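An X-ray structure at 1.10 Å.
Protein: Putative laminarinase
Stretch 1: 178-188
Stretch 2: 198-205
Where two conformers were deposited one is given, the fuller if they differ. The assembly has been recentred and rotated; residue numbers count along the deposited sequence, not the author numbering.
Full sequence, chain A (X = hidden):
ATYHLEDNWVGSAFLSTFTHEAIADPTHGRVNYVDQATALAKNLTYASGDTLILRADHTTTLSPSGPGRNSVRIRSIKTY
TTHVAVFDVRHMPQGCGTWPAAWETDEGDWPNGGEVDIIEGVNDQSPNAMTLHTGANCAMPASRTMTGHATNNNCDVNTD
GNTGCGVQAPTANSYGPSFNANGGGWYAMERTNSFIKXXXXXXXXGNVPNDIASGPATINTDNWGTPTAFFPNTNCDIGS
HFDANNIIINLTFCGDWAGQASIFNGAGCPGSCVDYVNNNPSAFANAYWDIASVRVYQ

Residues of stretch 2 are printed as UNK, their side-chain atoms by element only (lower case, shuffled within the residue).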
# COMPACT_ATOMS: atom_id res chain seq x y z
N SER A 178 -14.36 4.61 -4.81
CA SER A 178 -14.82 5.71 -3.95
C SER A 178 -13.69 6.73 -3.71
O SER A 178 -13.87 7.94 -3.85
CB SER A 178 -15.28 5.13 -2.61
OG SER A 178 -15.71 6.15 -1.74
N PHE A 179 -12.52 6.23 -3.32
CA PHE A 179 -11.33 7.07 -3.14
C PHE A 179 -11.02 7.84 -4.42
O PHE A 179 -10.76 9.05 -4.39
CB PHE A 179 -10.20 6.12 -2.75
CG PHE A 179 -8.82 6.73 -2.66
CD1 PHE A 179 -8.28 7.11 -1.43
CD2 PHE A 179 -7.99 6.76 -3.78
CE1 PHE A 179 -6.97 7.57 -1.33
CE2 PHE A 179 -6.66 7.21 -3.68
CZ PHE A 179 -6.16 7.61 -2.47
N ASN A 180 -11.03 7.15 -5.55
CA ASN A 180 -10.67 7.80 -6.80
C ASN A 180 -11.64 8.90 -7.20
O ASN A 180 -11.24 9.98 -7.67
CB ASN A 180 -10.52 6.76 -7.91
CG ASN A 180 -9.29 5.90 -7.72
OD1 ASN A 180 -8.33 6.32 -7.07
ND2 ASN A 180 -9.30 4.69 -8.28
N ALA A 181 -12.94 8.64 -7.02
CA ALA A 181 -13.96 9.64 -7.34
C ALA A 181 -13.80 10.91 -6.50
O ALA A 181 -14.17 12.01 -6.93
CB ALA A 181 -15.34 9.03 -7.11
N ASN A 182 -13.27 10.74 -5.30
CA ASN A 182 -13.07 11.83 -4.36
C ASN A 182 -11.72 12.53 -4.53
O ASN A 182 -11.40 13.44 -3.75
CB ASN A 182 -13.21 11.28 -2.93
CG ASN A 182 -13.56 12.36 -1.93
OD1 ASN A 182 -14.43 13.20 -2.17
ND2 ASN A 182 -12.88 12.35 -0.78
N GLY A 183 -10.91 12.13 -5.52
CA GLY A 183 -9.59 12.72 -5.70
C GLY A 183 -8.52 12.20 -4.75
O GLY A 183 -7.49 12.85 -4.57
N GLY A 184 -8.77 11.05 -4.15
CA GLY A 184 -7.77 10.39 -3.32
C GLY A 184 -7.67 11.02 -1.96
O GLY A 184 -8.68 11.31 -1.31
N GLY A 185 -6.44 11.25 -1.49
CA GLY A 185 -6.22 11.77 -0.16
C GLY A 185 -4.82 11.46 0.32
O GLY A 185 -3.93 11.15 -0.48
N TRP A 186 -4.64 11.56 1.63
CA TRP A 186 -3.33 11.39 2.24
C TRP A 186 -3.36 10.21 3.19
O TRP A 186 -4.30 10.04 3.99
CB TRP A 186 -2.93 12.62 3.05
CG TRP A 186 -2.76 13.87 2.25
CD1 TRP A 186 -1.58 14.33 1.72
CD2 TRP A 186 -3.76 14.84 1.93
NE1 TRP A 186 -1.80 15.53 1.08
CE2 TRP A 186 -3.12 15.86 1.19
CE3 TRP A 186 -5.14 14.93 2.18
CZ2 TRP A 186 -3.81 16.99 0.71
CZ3 TRP A 186 -5.83 16.07 1.71
CH2 TRP A 186 -5.15 17.07 0.98
N TYR A 187 -2.33 9.38 3.10
CA TYR A 187 -2.06 8.34 4.09
C TYR A 187 -0.76 8.69 4.78
O TYR A 187 0.24 8.97 4.11
CB TYR A 187 -1.95 6.96 3.43
CG TYR A 187 -3.29 6.29 3.27
CD1 TYR A 187 -4.03 6.40 2.09
CD2 TYR A 187 -3.82 5.54 4.32
CE1 TYR A 187 -5.28 5.76 1.97
CE2 TYR A 187 -5.07 4.93 4.21
CZ TYR A 187 -5.78 5.05 3.03
OH TYR A 187 -7.00 4.43 2.99
N ALA A 188 -0.76 8.63 6.11
CA ALA A 188 0.46 8.87 6.89
C ALA A 188 0.64 7.71 7.86
O ALA A 188 -0.33 7.23 8.45
CB ALA A 188 0.38 10.19 7.63
N UNK A 198 -1.54 4.59 11.60
CA UNK A 198 -1.84 5.05 10.25
C UNK A 198 -3.01 6.03 10.34
O UNK A 198 -4.00 5.75 11.03
c UNK A 198 -2.56 4.39 7.90
c UNK A 198 -1.10 2.85 9.20
c UNK A 198 -2.22 3.89 9.29
N UNK A 199 -2.88 7.14 9.62
CA UNK A 199 -4.00 8.08 9.45
C UNK A 199 -4.37 8.13 7.97
O UNK A 199 -3.48 8.21 7.11
c UNK A 199 -1.16 9.96 14.20
c UNK A 199 -3.60 9.50 9.82
c UNK A 199 -4.11 10.40 12.16
c UNK A 199 0.03 9.41 13.79
c UNK A 199 -0.82 8.98 11.55
n UNK A 199 -3.47 10.54 13.37
c UNK A 199 -3.29 9.79 11.26
c UNK A 199 0.20 8.92 12.47
c UNK A 199 -2.20 10.02 13.26
c UNK A 199 -2.05 9.54 11.93
N UNK A 200 -5.67 8.14 7.70
CA UNK A 200 -6.17 8.48 6.39
C UNK A 200 -6.97 9.78 6.45
O UNK A 200 -7.86 9.89 7.29
c UNK A 200 -7.61 8.63 2.29
c UNK A 200 -7.10 7.39 5.83
c UNK A 200 -7.77 7.82 4.57
c UNK A 200 -9.75 8.44 3.31
c UNK A 200 -9.16 7.97 4.50
c UNK A 200 -7.01 8.18 3.45
c UNK A 200 -8.96 8.75 2.24
N UNK A 201 -6.69 10.71 5.55
CA UNK A 201 -7.50 11.92 5.36
C UNK A 201 -7.92 12.03 3.91
O UNK A 201 -7.08 12.07 3.03
c UNK A 201 -5.29 12.78 7.76
c UNK A 201 -6.47 13.25 7.23
c UNK A 201 -6.73 13.18 5.76
c UNK A 201 -7.24 13.75 9.45
c UNK A 201 -5.07 12.80 9.14
c UNK A 201 -6.05 13.28 9.98
c UNK A 201 -7.46 13.72 8.09
N UNK A 202 -9.24 12.05 3.65
CA UNK A 202 -9.80 12.31 2.32
C UNK A 202 -9.28 13.61 1.70
O UNK A 202 -8.99 14.57 2.42
c UNK A 202 -10.31 11.77 4.64
c UNK A 202 -11.51 11.50 3.78
c UNK A 202 -11.30 12.41 2.60
N UNK A 203 -9.20 13.64 0.37
CA UNK A 203 -8.76 14.84 -0.33
C UNK A 203 -9.51 16.10 0.08
O UNK A 203 -8.92 17.19 0.16
c UNK A 203 -8.52 15.79 -2.70
c UNK A 203 -4.94 14.73 -2.79
n UNK A 203 -4.37 13.59 -3.14
n UNK A 203 -4.18 15.71 -2.31
c UNK A 203 -8.95 14.62 -1.83
c UNK A 203 -7.02 16.07 -2.62
n UNK A 203 -6.25 14.87 -2.95
N UNK A 204 -10.82 15.94 0.32
CA UNK A 204 -11.68 17.07 0.63
C UNK A 204 -11.88 17.28 2.12
O UNK A 204 -12.72 18.09 2.53
c UNK A 204 -13.03 16.91 -0.08
o UNK A 204 -13.29 14.74 0.92
c UNK A 204 -13.84 15.75 0.46
n UNK A 204 -15.17 15.88 0.44
N UNK A 205 -11.08 16.60 2.95
CA UNK A 205 -11.20 16.74 4.39
C UNK A 205 -11.03 18.18 4.85
O UNK A 205 -10.06 18.84 4.47
c UNK A 205 -10.16 15.88 5.11

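Stretch 2 runs antiparallel to strand 185-188, and its side chains can be identified in order from their atoms. Position 198 carries three carbons, one bonded to two others, so the side chain branches at CB; one of them lies 4.0 Å from Tyr-187 CD2, at the edge of the tyrosine ring. This beta-branched, purely apolar group is Val-198.

At position 199 a single carbon leads into fused five- and six-membered rings holding eight carbons and one nitrogen, an indole, and a carbon of the six-membered ring lies 4.3 Å from Ala-188 CB, on the same face of the sheet. The residue is Trp-199, and the ring carbon is CE3. The backbones pair through Trp-199 N to Ala-188 O (2.8 Å) and Ala-188 N to Trp-199 O (2.9 Å).

Position 200 has one carbon and a ring of six carbons, with no further atom on the ring. One ring carbon sits 3.3 Å from Tyr-187 CE1, the two ring planes inclined at 31°, while another approaches Phe-179 CE1 at 3.8 Å, joining the helix to the sheet. The bare ring excludes tyrosine and gives Phe-200, the two carbons being CD1 and CE1 respectively.

Position 201 shows the same seven carbons, but here the ring leads away from stretch 1, leaving CB 4.3 Å from Trp-186 CE3. This is Phe-201; the backbone does more, with hydrogen bonds of 2.9 Å from Trp-186 N to Phe-201 O and from Phe-201 N to Trp-186 O.

Three carbons at position 202 close a ring onto the backbone nitrogen, and CB lies 3.7 Å from Asn-182 ND2. The closed ring defines Pro-202, which opens a type I turn.

Position 203 extends through three carbons and a nitrogen to a carbon bearing two more nitrogens, a guanidinium; the chain's first nitrogen lies 2.9 Å from Gly-183 O, and the group at its end lies over a face of the Trp-186 ring. This is Arg-203. Its NE donates to that carbonyl, its backbone N donates to Gly-184 O (2.9 Å), and its CZ lies 4.4 Å from the centroid of the Trp-186 six-membered ring in a cation-pi contact.

Position 204 has two carbons, the second carrying an oxygen and a nitrogen, a short amide whose oxygen lies 3.0 Å from Asn-182 ND2. This is Asn-204, and its OD1 accepts a hydrogen bond from that nitrogen. Position 205, with one carbon that makes no contact with stretch 1, is Ala-205.

The contact thus combines a regular backbone ladder with an aromatic cluster of Phe-179, Tyr-187 and Phe-200 on one face. Beyond the ladder, Arg-203 binds the glycine loop and covers Trp-186. Gly-185 suits this close approach: a CB there would clash with Phe-201 O and Phe-200 CE1.

Stretch 2, residues 198-205: VWFFPRNA
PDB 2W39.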